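Local coordinates for lipase (PDB 5AH0), which probably hydrolyses the ester bonds of lipids and also breaks down the synthetic polyester poly(butylene adipate-co-terephthalate), at residues Val105-Leu110 with Trp152-Thr157. Sequence-based numbering, arbitrary orientation.
Sequences VNKIHL and WVHSIT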
ATOM      1  N   VAL A 105     -25.061  -4.501   7.626  1.00 94.72           N
ATOM      2  CA  VAL A 105     -24.186  -3.494   7.031  1.00 87.52           C
ATOM      3  C   VAL A 105     -23.286  -4.095   5.942  1.00 79.01           C
ATOM      4  O   VAL A 105     -22.694  -5.160   6.138  1.00 75.47           O
ATOM      5  CB  VAL A 105     -23.305  -2.824   8.097  1.00 85.55           C
ATOM      6  CG1 VAL A 105     -22.804  -1.484   7.589  1.00 84.14           C
ATOM      7  CG2 VAL A 105     -24.087  -2.639   9.387  1.00 88.40           C
ATOM      8  N   ASN A 106     -23.178  -3.401   4.809  1.00 75.08           N
ATOM      9  CA  ASN A 106     -22.310  -3.824   3.706  1.00 69.06           C
ATOM     10  C   ASN A 106     -20.845  -3.513   3.942  1.00 66.80           C
ATOM     11  O   ASN A 106     -20.360  -2.467   3.515  1.00 66.26           O
ATOM     12  CB  ASN A 106     -22.727  -3.155   2.398  1.00 69.28           C
ATOM     13  CG  ASN A 106     -23.963  -3.777   1.791  1.00 73.96           C
ATOM     14  OD1 ASN A 106     -24.183  -4.989   1.897  1.00 76.31           O
ATOM     15  ND2 ASN A 106     -24.780  -2.953   1.140  1.00 73.19           N
ATOM     16  N   LYS A 107     -20.135  -4.422   4.599  1.00 65.10           N
ATOM     17  CA  LYS A 107     -18.730  -4.189   4.913  1.00 66.24           C
ATOM     18  C   LYS A 107     -17.824  -4.790   3.831  1.00 66.19           C
ATOM     19  O   LYS A 107     -18.306  -5.482   2.928  1.00 66.52           O
ATOM     20  CB  LYS A 107     -18.394  -4.772   6.287  1.00 67.03           C
ATOM     21  CG  LYS A 107     -19.524  -4.630   7.284  1.00 70.72           C
ATOM     22  CD  LYS A 107     -19.163  -5.096   8.684  1.00 73.30           C
ATOM     23  CE  LYS A 107     -18.240  -4.113   9.371  1.00 79.47           C
ATOM     24  NZ  LYS A 107     -17.881  -4.536  10.762  1.00 85.34           N
ATOM     25  N   ILE A 108     -16.525  -4.500   3.906  1.00 64.52           N
ATOM     26  CA  ILE A 108     -15.531  -5.099   3.003  1.00 58.51           C
ATOM     27  C   ILE A 108     -14.364  -5.665   3.780  1.00 58.89           C
ATOM     28  O   ILE A 108     -14.160  -5.307   4.944  1.00 64.65           O
ATOM     29  CB  ILE A 108     -14.956  -4.090   2.002  1.00 50.35           C
ATOM     30  CG1 ILE A 108     -14.226  -2.974   2.747  1.00 53.30           C
ATOM     31  CG2 ILE A 108     -16.031  -3.524   1.098  1.00 51.99           C
ATOM     32  CD1 ILE A 108     -13.653  -1.928   1.838  1.00 53.04           C
ATOM     33  N   HIS A 109     -13.605  -6.554   3.135  1.00 54.25           N
ATOM     34  CA  HIS A 109     -12.283  -6.960   3.613  1.00 51.55           C
ATOM     35  C   HIS A 109     -11.216  -6.199   2.847  1.00 54.45           C
ATOM     36  O   HIS A 109     -11.199  -6.238   1.615  1.00 55.60           O
ATOM     37  CB  HIS A 109     -12.026  -8.452   3.407  1.00 51.02           C
ATOM     38  CG  HIS A 109     -13.057  -9.349   4.010  1.00 55.49           C
ATOM     39  ND1 HIS A 109     -13.163  -9.552   5.369  1.00 58.15           N
ATOM     40  CD2 HIS A 109     -14.001 -10.130   3.435  1.00 51.80           C
ATOM     41  CE1 HIS A 109     -14.144 -10.406   5.605  1.00 54.49           C
ATOM     42  NE2 HIS A 109     -14.668 -10.772   4.449  1.00 51.94           N
ATOM     43  N   LEU A 110     -10.307  -5.541   3.555  1.00 54.71           N
ATOM     44  CA  LEU A 110      -9.185  -4.898   2.884  1.00 51.55           C
ATOM     45  C   LEU A 110      -7.970  -5.815   2.890  1.00 54.48           C
ATOM     46  O   LEU A 110      -7.493  -6.230   3.948  1.00 58.64           O
ATOM     47  CB  LEU A 110      -8.863  -3.547   3.529  1.00 46.16           C
ATOM     48  CG  LEU A 110      -9.935  -2.531   3.141  1.00 51.32           C
ATOM     49  CD1 LEU A 110      -9.972  -1.307   4.063  1.00 53.12           C
ATOM     50  CD2 LEU A 110      -9.762  -2.131   1.670  1.00 45.82           C
ATOM     51  N   TRP A 152     -17.220   0.130   8.353  1.00 79.40           N
ATOM     52  CA  TRP A 152     -17.446  -0.435   7.019  1.00 75.72           C
ATOM     53  C   TRP A 152     -16.437  -1.516   6.608  1.00 70.84           C
ATOM     54  O   TRP A 152     -16.468  -2.026   5.483  1.00 66.05           O
ATOM     55  CB  TRP A 152     -17.424   0.695   5.988  1.00 76.98           C
ATOM     56  CG  TRP A 152     -18.542   1.691   6.134  1.00 81.79           C
ATOM     57  CD1 TRP A 152     -19.530   1.699   7.086  1.00 81.78           C
ATOM     58  CD2 TRP A 152     -18.785   2.828   5.299  1.00 84.09           C
ATOM     59  NE1 TRP A 152     -20.375   2.766   6.883  1.00 83.31           N
ATOM     60  CE2 TRP A 152     -19.940   3.474   5.793  1.00 84.87           C
ATOM     61  CE3 TRP A 152     -18.143   3.360   4.173  1.00 83.03           C
ATOM     62  CZ2 TRP A 152     -20.460   4.622   5.205  1.00 86.60           C
ATOM     63  CZ3 TRP A 152     -18.662   4.502   3.591  1.00 84.93           C
ATOM     64  CH2 TRP A 152     -19.809   5.121   4.109  1.00 87.73           C
ATOM     65  N   VAL A 153     -15.527  -1.842   7.515  1.00 69.16           N
ATOM     66  CA  VAL A 153     -14.445  -2.761   7.204  1.00 66.03           C
ATOM     67  C   VAL A 153     -14.461  -3.889   8.219  1.00 71.12           C
ATOM     68  O   VAL A 153     -14.547  -3.643   9.423  1.00 78.09           O
ATOM     69  CB  VAL A 153     -13.078  -2.051   7.214  1.00 62.44           C
ATOM     70  CG1 VAL A 153     -11.931  -3.061   7.052  1.00 60.11           C
ATOM     71  CG2 VAL A 153     -13.035  -0.988   6.129  1.00 54.67           C
ATOM     72  N   HIS A 154     -14.406  -5.128   7.741  1.00 66.15           N
ATOM     73  CA  HIS A 154     -14.510  -6.260   8.644  1.00 68.19           C
ATOM     74  C   HIS A 154     -13.127  -6.770   9.034  1.00 66.17           C
ATOM     75  O   HIS A 154     -12.885  -7.149  10.182  1.00 70.08           O
ATOM     76  CB  HIS A 154     -15.340  -7.379   8.023  1.00 69.32           C
ATOM     77  CG  HIS A 154     -15.877  -8.345   9.030  1.00 73.39           C
ATOM     78  ND1 HIS A 154     -15.340  -9.599   9.226  1.00 74.64           N
ATOM     79  CD2 HIS A 154     -16.889  -8.225   9.922  1.00 75.98           C
ATOM     80  CE1 HIS A 154     -16.007 -10.216  10.186  1.00 75.77           C
ATOM     81  NE2 HIS A 154     -16.954  -9.405  10.623  1.00 77.16           N
ATOM     82  N   SER A 155     -12.222  -6.801   8.067  1.00 59.61           N
ATOM     83  CA  SER A 155     -10.871  -7.263   8.326  1.00 55.83           C
ATOM     84  C   SER A 155      -9.848  -6.505   7.521  1.00 50.39           C
ATOM     85  O   SER A 155     -10.144  -5.956   6.461  1.00 49.49           O
ATOM     86  CB  SER A 155     -10.740  -8.749   8.008  1.00 59.79           C
ATOM     87  OG  SER A 155     -11.026  -8.982   6.639  1.00 60.92           O
ATOM     88  N   ILE A 156      -8.623  -6.520   8.024  1.00 49.35           N
ATOM     89  CA  ILE A 156      -7.506  -5.948   7.316  1.00 49.95           C
ATOM     90  C   ILE A 156      -6.393  -6.988   7.242  1.00 49.92           C
ATOM     91  O   ILE A 156      -5.923  -7.489   8.269  1.00 51.48           O
ATOM     92  CB  ILE A 156      -7.003  -4.668   8.007  1.00 53.63           C
ATOM     93  CG1 ILE A 156      -7.972  -3.510   7.752  1.00 53.04           C
ATOM     94  CG2 ILE A 156      -5.590  -4.314   7.551  1.00 43.20           C
ATOM     95  CD1 ILE A 156      -7.426  -2.176   8.214  1.00 54.47           C
ATOM     96  N   THR A 157      -5.992  -7.332   6.024  1.00 46.29           N
ATOM     97  CA  THR A 157      -4.855  -8.206   5.841  1.00 43.64           C
ATOM     98  C   THR A 157      -3.759  -7.402   5.187  1.00 46.04           C
ATOM     99  O   THR A 157      -3.980  -6.804   4.135  1.00 49.70           O
ATOM    100  CB  THR A 157      -5.188  -9.411   4.971  1.00 41.72           C
ATOM    101  OG1 THR A 157      -6.210 -10.185   5.602  1.00 49.52           O
ATOM    102  CG2 THR A 157      -3.944 -10.292   4.763  1.00 40.81           C
TER
HETATM  103  O   HOH W   1      -8.538  -8.699   5.248  1.00 49.21           O
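Ile108 and Leu110 pair in parallel with Val153 and Ile156, the axes of the short strand segments set at 16° to each other. Ile108 N donates to Trp152 O and Ile108 O accepts from His154 N; Leu110 N and O likewise bond Ser155 O and Thr157 N. Two residues, His154 and Ser155, lie opposite His109 alone, a beta bulge. One face is apolar: Leu110 CD1 meets Val153 CG2 at 3.7 Å, and helix 116-129 covers Leu110, Val153 and Ile156. On the other face, His109 ND1 hydrogen-bonds Ser155 OG at 2.6 Å, near the ring plane. His109 NE2 bonds Asn2. Water 1 bridges Ser155 OG, Leu110 O and Thr157 OG1. The His109 and His154 rings meet rim to rim, planes at 85°. A bend at chi3 (74°) brings Lys107 CE to 3.7 Å from Val153 O, and NZ sits at the edge of the His154 ring, 3.9 Å from CD2. An alanine here would probably open a gap at the CD2 edge of His154 and over Val153 O, though His109 and Tyr4 would still border the ring. These strands belong to the central parallel sheet of the alpha/beta-hydrolase fold. Helix 116-129 lies in the beta-alpha-beta crossover between them, and the turn leading into it probably forms the nucleophile elbow of this family.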